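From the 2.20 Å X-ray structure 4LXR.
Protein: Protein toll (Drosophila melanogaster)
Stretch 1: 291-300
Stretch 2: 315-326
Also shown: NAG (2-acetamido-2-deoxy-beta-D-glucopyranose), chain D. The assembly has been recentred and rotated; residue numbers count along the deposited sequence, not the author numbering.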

# COMPACT_ATOMS: atom_id res chain seq x y z
N GLN A 291 14.66 -29.17 -22.72
CA GLN A 291 15.16 -27.87 -23.16
C GLN A 291 16.35 -27.45 -22.30
O GLN A 291 16.16 -27.06 -21.14
CB GLN A 291 14.04 -26.83 -23.06
CG GLN A 291 12.94 -27.05 -24.08
CD GLN A 291 13.35 -26.60 -25.48
OE1 GLN A 291 14.42 -26.01 -25.66
NE2 GLN A 291 12.51 -26.87 -26.46
N PRO A 292 17.57 -27.54 -22.84
CA PRO A 292 18.73 -27.32 -21.97
C PRO A 292 18.95 -25.85 -21.57
O PRO A 292 19.64 -25.61 -20.59
CB PRO A 292 19.91 -27.86 -22.82
CG PRO A 292 19.45 -27.73 -24.25
CD PRO A 292 17.95 -27.94 -24.21
N GLU A 293 18.35 -24.90 -22.27
CA GLU A 293 18.61 -23.49 -21.99
C GLU A 293 17.36 -22.71 -21.54
O GLU A 293 17.39 -21.49 -21.41
CB GLU A 293 19.25 -22.81 -23.22
CG GLU A 293 20.68 -23.28 -23.52
CD GLU A 293 21.13 -22.95 -24.96
OE1 GLU A 293 20.37 -22.30 -25.70
OE2 GLU A 293 22.25 -23.36 -25.35
N LEU A 294 16.26 -23.42 -21.33
CA LEU A 294 15.00 -22.77 -20.97
C LEU A 294 15.03 -22.25 -19.52
O LEU A 294 15.30 -23.01 -18.61
CB LEU A 294 13.84 -23.74 -21.16
CG LEU A 294 12.43 -23.24 -20.84
CD1 LEU A 294 12.05 -22.00 -21.70
CD2 LEU A 294 11.47 -24.39 -21.10
N GLN A 295 14.76 -20.95 -19.34
CA GLN A 295 14.80 -20.34 -18.01
C GLN A 295 13.48 -19.75 -17.53
O GLN A 295 13.20 -19.76 -16.34
CB GLN A 295 15.86 -19.25 -17.93
CG GLN A 295 17.28 -19.73 -18.10
CD GLN A 295 18.28 -18.59 -18.00
OE1 GLN A 295 18.20 -17.62 -18.75
NE2 GLN A 295 19.22 -18.70 -17.07
N ILE A 296 12.68 -19.22 -18.45
CA ILE A 296 11.50 -18.44 -18.06
C ILE A 296 10.22 -18.90 -18.75
O ILE A 296 10.18 -19.07 -19.98
CB ILE A 296 11.69 -16.95 -18.38
CG1 ILE A 296 12.87 -16.39 -17.58
CG2 ILE A 296 10.39 -16.16 -18.10
CD1 ILE A 296 13.37 -15.07 -18.09
N LEU A 297 9.17 -19.12 -17.96
CA LEU A 297 7.86 -19.44 -18.51
C LEU A 297 6.78 -18.55 -17.92
O LEU A 297 6.75 -18.34 -16.71
CB LEU A 297 7.54 -20.91 -18.29
CG LEU A 297 8.47 -21.83 -19.09
CD1 LEU A 297 8.41 -23.22 -18.56
CD2 LEU A 297 8.12 -21.83 -20.57
N ARG A 298 5.93 -18.01 -18.79
CA ARG A 298 4.76 -17.24 -18.38
C ARG A 298 3.56 -17.86 -19.05
O ARG A 298 3.44 -17.83 -20.27
CB ARG A 298 4.85 -15.78 -18.83
CG ARG A 298 6.19 -15.10 -18.61
CD ARG A 298 6.56 -15.00 -17.14
NE ARG A 298 7.74 -14.15 -16.98
CZ ARG A 298 8.40 -13.98 -15.84
NH1 ARG A 298 8.00 -14.59 -14.73
NH2 ARG A 298 9.46 -13.20 -15.81
N LEU A 299 2.67 -18.41 -18.25
CA LEU A 299 1.58 -19.23 -18.76
C LEU A 299 0.30 -18.84 -18.03
O LEU A 299 0.17 -19.05 -16.81
CB LEU A 299 1.90 -20.71 -18.54
CG LEU A 299 3.25 -21.21 -19.11
CD1 LEU A 299 3.59 -22.60 -18.56
CD2 LEU A 299 3.24 -21.23 -20.67
N ARG A 300 -0.62 -18.26 -18.78
CA ARG A 300 -1.90 -17.84 -18.23
C ARG A 300 -2.93 -17.99 -19.34
O ARG A 300 -2.92 -17.23 -20.32
CB ARG A 300 -1.83 -16.39 -17.75
CG ARG A 300 -3.19 -15.89 -17.26
CD ARG A 300 -3.37 -14.40 -17.44
NE ARG A 300 -4.61 -13.96 -16.81
CZ ARG A 300 -4.68 -12.94 -15.96
NH1 ARG A 300 -3.58 -12.27 -15.66
NH2 ARG A 300 -5.83 -12.59 -15.41
N THR A 315 16.37 -28.54 -16.84
CA THR A 315 16.94 -28.32 -15.52
C THR A 315 17.31 -26.86 -15.24
O THR A 315 17.53 -26.49 -14.09
CB THR A 315 18.17 -29.22 -15.28
OG1 THR A 315 19.27 -28.77 -16.07
CG2 THR A 315 17.85 -30.68 -15.64
N GLN A 316 17.37 -26.04 -16.29
CA GLN A 316 17.81 -24.65 -16.13
C GLN A 316 16.69 -23.66 -15.85
O GLN A 316 16.94 -22.47 -15.73
CB GLN A 316 18.62 -24.18 -17.34
CG GLN A 316 19.90 -24.97 -17.58
CD GLN A 316 20.68 -25.21 -16.30
OE1 GLN A 316 20.84 -26.36 -15.87
NE2 GLN A 316 21.18 -24.14 -15.69
N ILE A 317 15.45 -24.12 -15.75
CA ILE A 317 14.34 -23.21 -15.51
C ILE A 317 14.49 -22.47 -14.16
O ILE A 317 14.72 -23.10 -13.12
CB ILE A 317 12.99 -23.94 -15.56
CG1 ILE A 317 12.79 -24.55 -16.96
CG2 ILE A 317 11.87 -22.99 -15.23
CD1 ILE A 317 11.49 -25.29 -17.13
N THR A 318 14.37 -21.15 -14.19
CA THR A 318 14.54 -20.34 -12.99
C THR A 318 13.26 -19.60 -12.60
O THR A 318 13.07 -19.24 -11.44
CB THR A 318 15.68 -19.32 -13.17
OG1 THR A 318 15.39 -18.48 -14.30
CG2 THR A 318 17.04 -20.04 -13.37
N ASN A 319 12.38 -19.35 -13.57
CA ASN A 319 11.20 -18.54 -13.29
C ASN A 319 9.98 -19.11 -13.97
O ASN A 319 9.97 -19.27 -15.18
CB ASN A 319 11.41 -17.10 -13.77
CG ASN A 319 12.55 -16.42 -13.04
OD1 ASN A 319 13.72 -16.63 -13.37
ND2 ASN A 319 12.21 -15.58 -12.07
N ILE A 320 8.96 -19.42 -13.17
CA ILE A 320 7.70 -19.94 -13.71
C ILE A 320 6.55 -19.10 -13.16
O ILE A 320 6.39 -18.97 -11.95
CB ILE A 320 7.46 -21.40 -13.30
CG1 ILE A 320 8.62 -22.29 -13.74
CG2 ILE A 320 6.13 -21.91 -13.84
CD1 ILE A 320 8.38 -23.77 -13.44
N SER A 321 5.77 -18.53 -14.07
CA SER A 321 4.54 -17.85 -13.71
C SER A 321 3.37 -18.68 -14.20
O SER A 321 3.19 -18.86 -15.40
CB SER A 321 4.51 -16.46 -14.33
OG SER A 321 5.59 -15.67 -13.84
N LEU A 322 2.60 -19.21 -13.25
CA LEU A 322 1.44 -20.04 -13.56
C LEU A 322 0.21 -19.44 -12.88
O LEU A 322 -0.82 -20.09 -12.73
CB LEU A 322 1.66 -21.49 -13.12
CG LEU A 322 2.26 -22.33 -14.26
CD1 LEU A 322 2.87 -23.59 -13.72
CD2 LEU A 322 1.17 -22.62 -15.28
N GLY A 323 0.36 -18.19 -12.49
CA GLY A 323 -0.71 -17.44 -11.88
C GLY A 323 -1.89 -17.24 -12.80
O GLY A 323 -1.74 -17.22 -14.03
N ASP A 324 -3.07 -17.13 -12.19
CA ASP A 324 -4.32 -16.82 -12.86
C ASP A 324 -4.77 -17.89 -13.84
O ASP A 324 -5.24 -17.58 -14.94
CB ASP A 324 -4.27 -15.44 -13.54
CG ASP A 324 -4.01 -14.32 -12.56
OD1 ASP A 324 -4.97 -13.83 -11.92
OD2 ASP A 324 -2.83 -13.94 -12.43
N ASN A 325 -4.64 -19.14 -13.43
CA ASN A 325 -5.25 -20.22 -14.19
C ASN A 325 -6.36 -20.81 -13.36
O ASN A 325 -6.84 -20.14 -12.44
CB ASN A 325 -4.20 -21.25 -14.61
CG ASN A 325 -3.25 -20.68 -15.64
OD1 ASN A 325 -3.64 -20.46 -16.78
ND2 ASN A 325 -2.01 -20.42 -15.25
N LEU A 326 -6.79 -22.03 -13.67
CA LEU A 326 -7.87 -22.68 -12.92
C LEU A 326 -7.41 -23.98 -12.26
O LEU A 326 -8.20 -24.90 -12.08
CB LEU A 326 -9.06 -22.97 -13.86
CG LEU A 326 -9.69 -21.73 -14.51
CD1 LEU A 326 -10.73 -22.11 -15.58
CD2 LEU A 326 -10.32 -20.82 -13.44
C1 NAG D . 13.23 -14.82 -11.40
C2 NAG D . 13.30 -13.32 -11.75
C3 NAG D . 14.35 -12.62 -10.89
C4 NAG D . 14.14 -12.92 -9.41
C5 NAG D . 14.04 -14.42 -9.18
C6 NAG D . 13.72 -14.80 -7.74
C7 NAG D . 12.67 -12.69 -14.03
C8 NAG D . 13.14 -12.50 -15.45
N2 NAG D . 13.59 -13.10 -13.16
O3 NAG D . 14.29 -11.22 -11.12
O4 NAG D . 15.25 -12.42 -8.68
O5 NAG D . 12.99 -14.97 -9.99
O6 NAG D . 12.56 -14.14 -7.25
O7 NAG D . 11.50 -12.48 -13.70
O HOH W 1 15.97 -25.75 -18.82
O HOH W 2 19.40 -21.21 -15.50
O HOH W 3 9.47 -14.50 -11.97
O HOH W 4 0.75 -16.84 -15.21
O HOH W 5 -6.70 -15.93 -16.49

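A sugar takes part in this contact. Asn319 is glycosylated: its ND2 is bonded covalently to C1 of the NAG at 1.4 Å. The sugar then reaches back across the sheet to the other strand. Arg298 NH2 donates a hydrogen bond to NAG O7, the acetamide oxygen, at 3.0 Å. The methyl carbon of the same acetamide, NAG C8, lies 3.7 Å from Ile296 CD1. The glycan therefore touches both strands while being attached to one.

The same guanidinium also binds protein. Arg298 NH1 donates to Ser321 OG at 2.8 Å. Both Ser321 OG and NAG O7 sit at the edge of the guanidinium, near its plane, where its N-H groups point. Water 3 extends the cluster, accepting from Arg298 NH1 at 3.1 Å and from Asn319 ND2 at 2.9 Å. Its bond to NAG O7, at 3.3 Å, is weak.

Beneath these side chains lies a short parallel sheet. Strand 296-299 and strand 319-321 run in almost exactly the same direction, 1° apart, with their axes 4.8 Å from each other at closest approach. Ile296 pairs with Asn319, Leu297 with Ile320, and Arg298 with Ser321. Hydrogen bonds alternate along the ladder. Asn319 N donates to Gln295 O at 2.9 Å, and Leu297 N donates to Asn319 O at 2.9 Å. Ser321 N then donates to Leu297 O at 2.8 Å, and Leu299 N to Ser321 O at 2.9 Å. Gln295 O takes a second donor, Thr318 N, at 2.8 Å, so one carbonyl serves two successive amides where the strand begins.

The sheet has two different faces. Ile296, Arg298, Asn319 and Ser321 share the face that carries the sugar. Leu297 and Ile320 point to the other face and are buried. Near them, Ile317 CD1 packs against Leu297 CD1 at 4.0 Å and Leu294 CD2 at 4.1 Å. Farther along, Leu299 CB meets Leu322 CD2 at 3.8 Å. These contacts are apolar.

Past the strands, Asn325 takes over from the backbone ladder. Its ND2 donates to Leu299 O at 3.0 Å and to Leu322 O, within its own stretch, at 2.8 Å. The amide side chain thus ties the turn to the neighboring strand. Water 4 donates to Leu299 O and to Gly323 O, each at 2.8 Å, bridging the stretches here.

Arg300 and Asp324 form a looser pair. Asp324 CB lies over one face of the guanidinium, 3.5 Å from Arg300 CZ. The salt bridge from Arg300 NH1 to Asp324 OD2 is long, at 3.7 Å. The oxygen is well out of the guanidinium plane, so the attraction is between charges and no N-H points at it.

At the other end, water fills in for direct bonds. Water 1 donates to Gln291 O at 2.7 Å and Leu294 O at 2.8 Å, and accepts from Gln316 N at 2.9 Å. Together the stretches bury 855 Å², both sides summed.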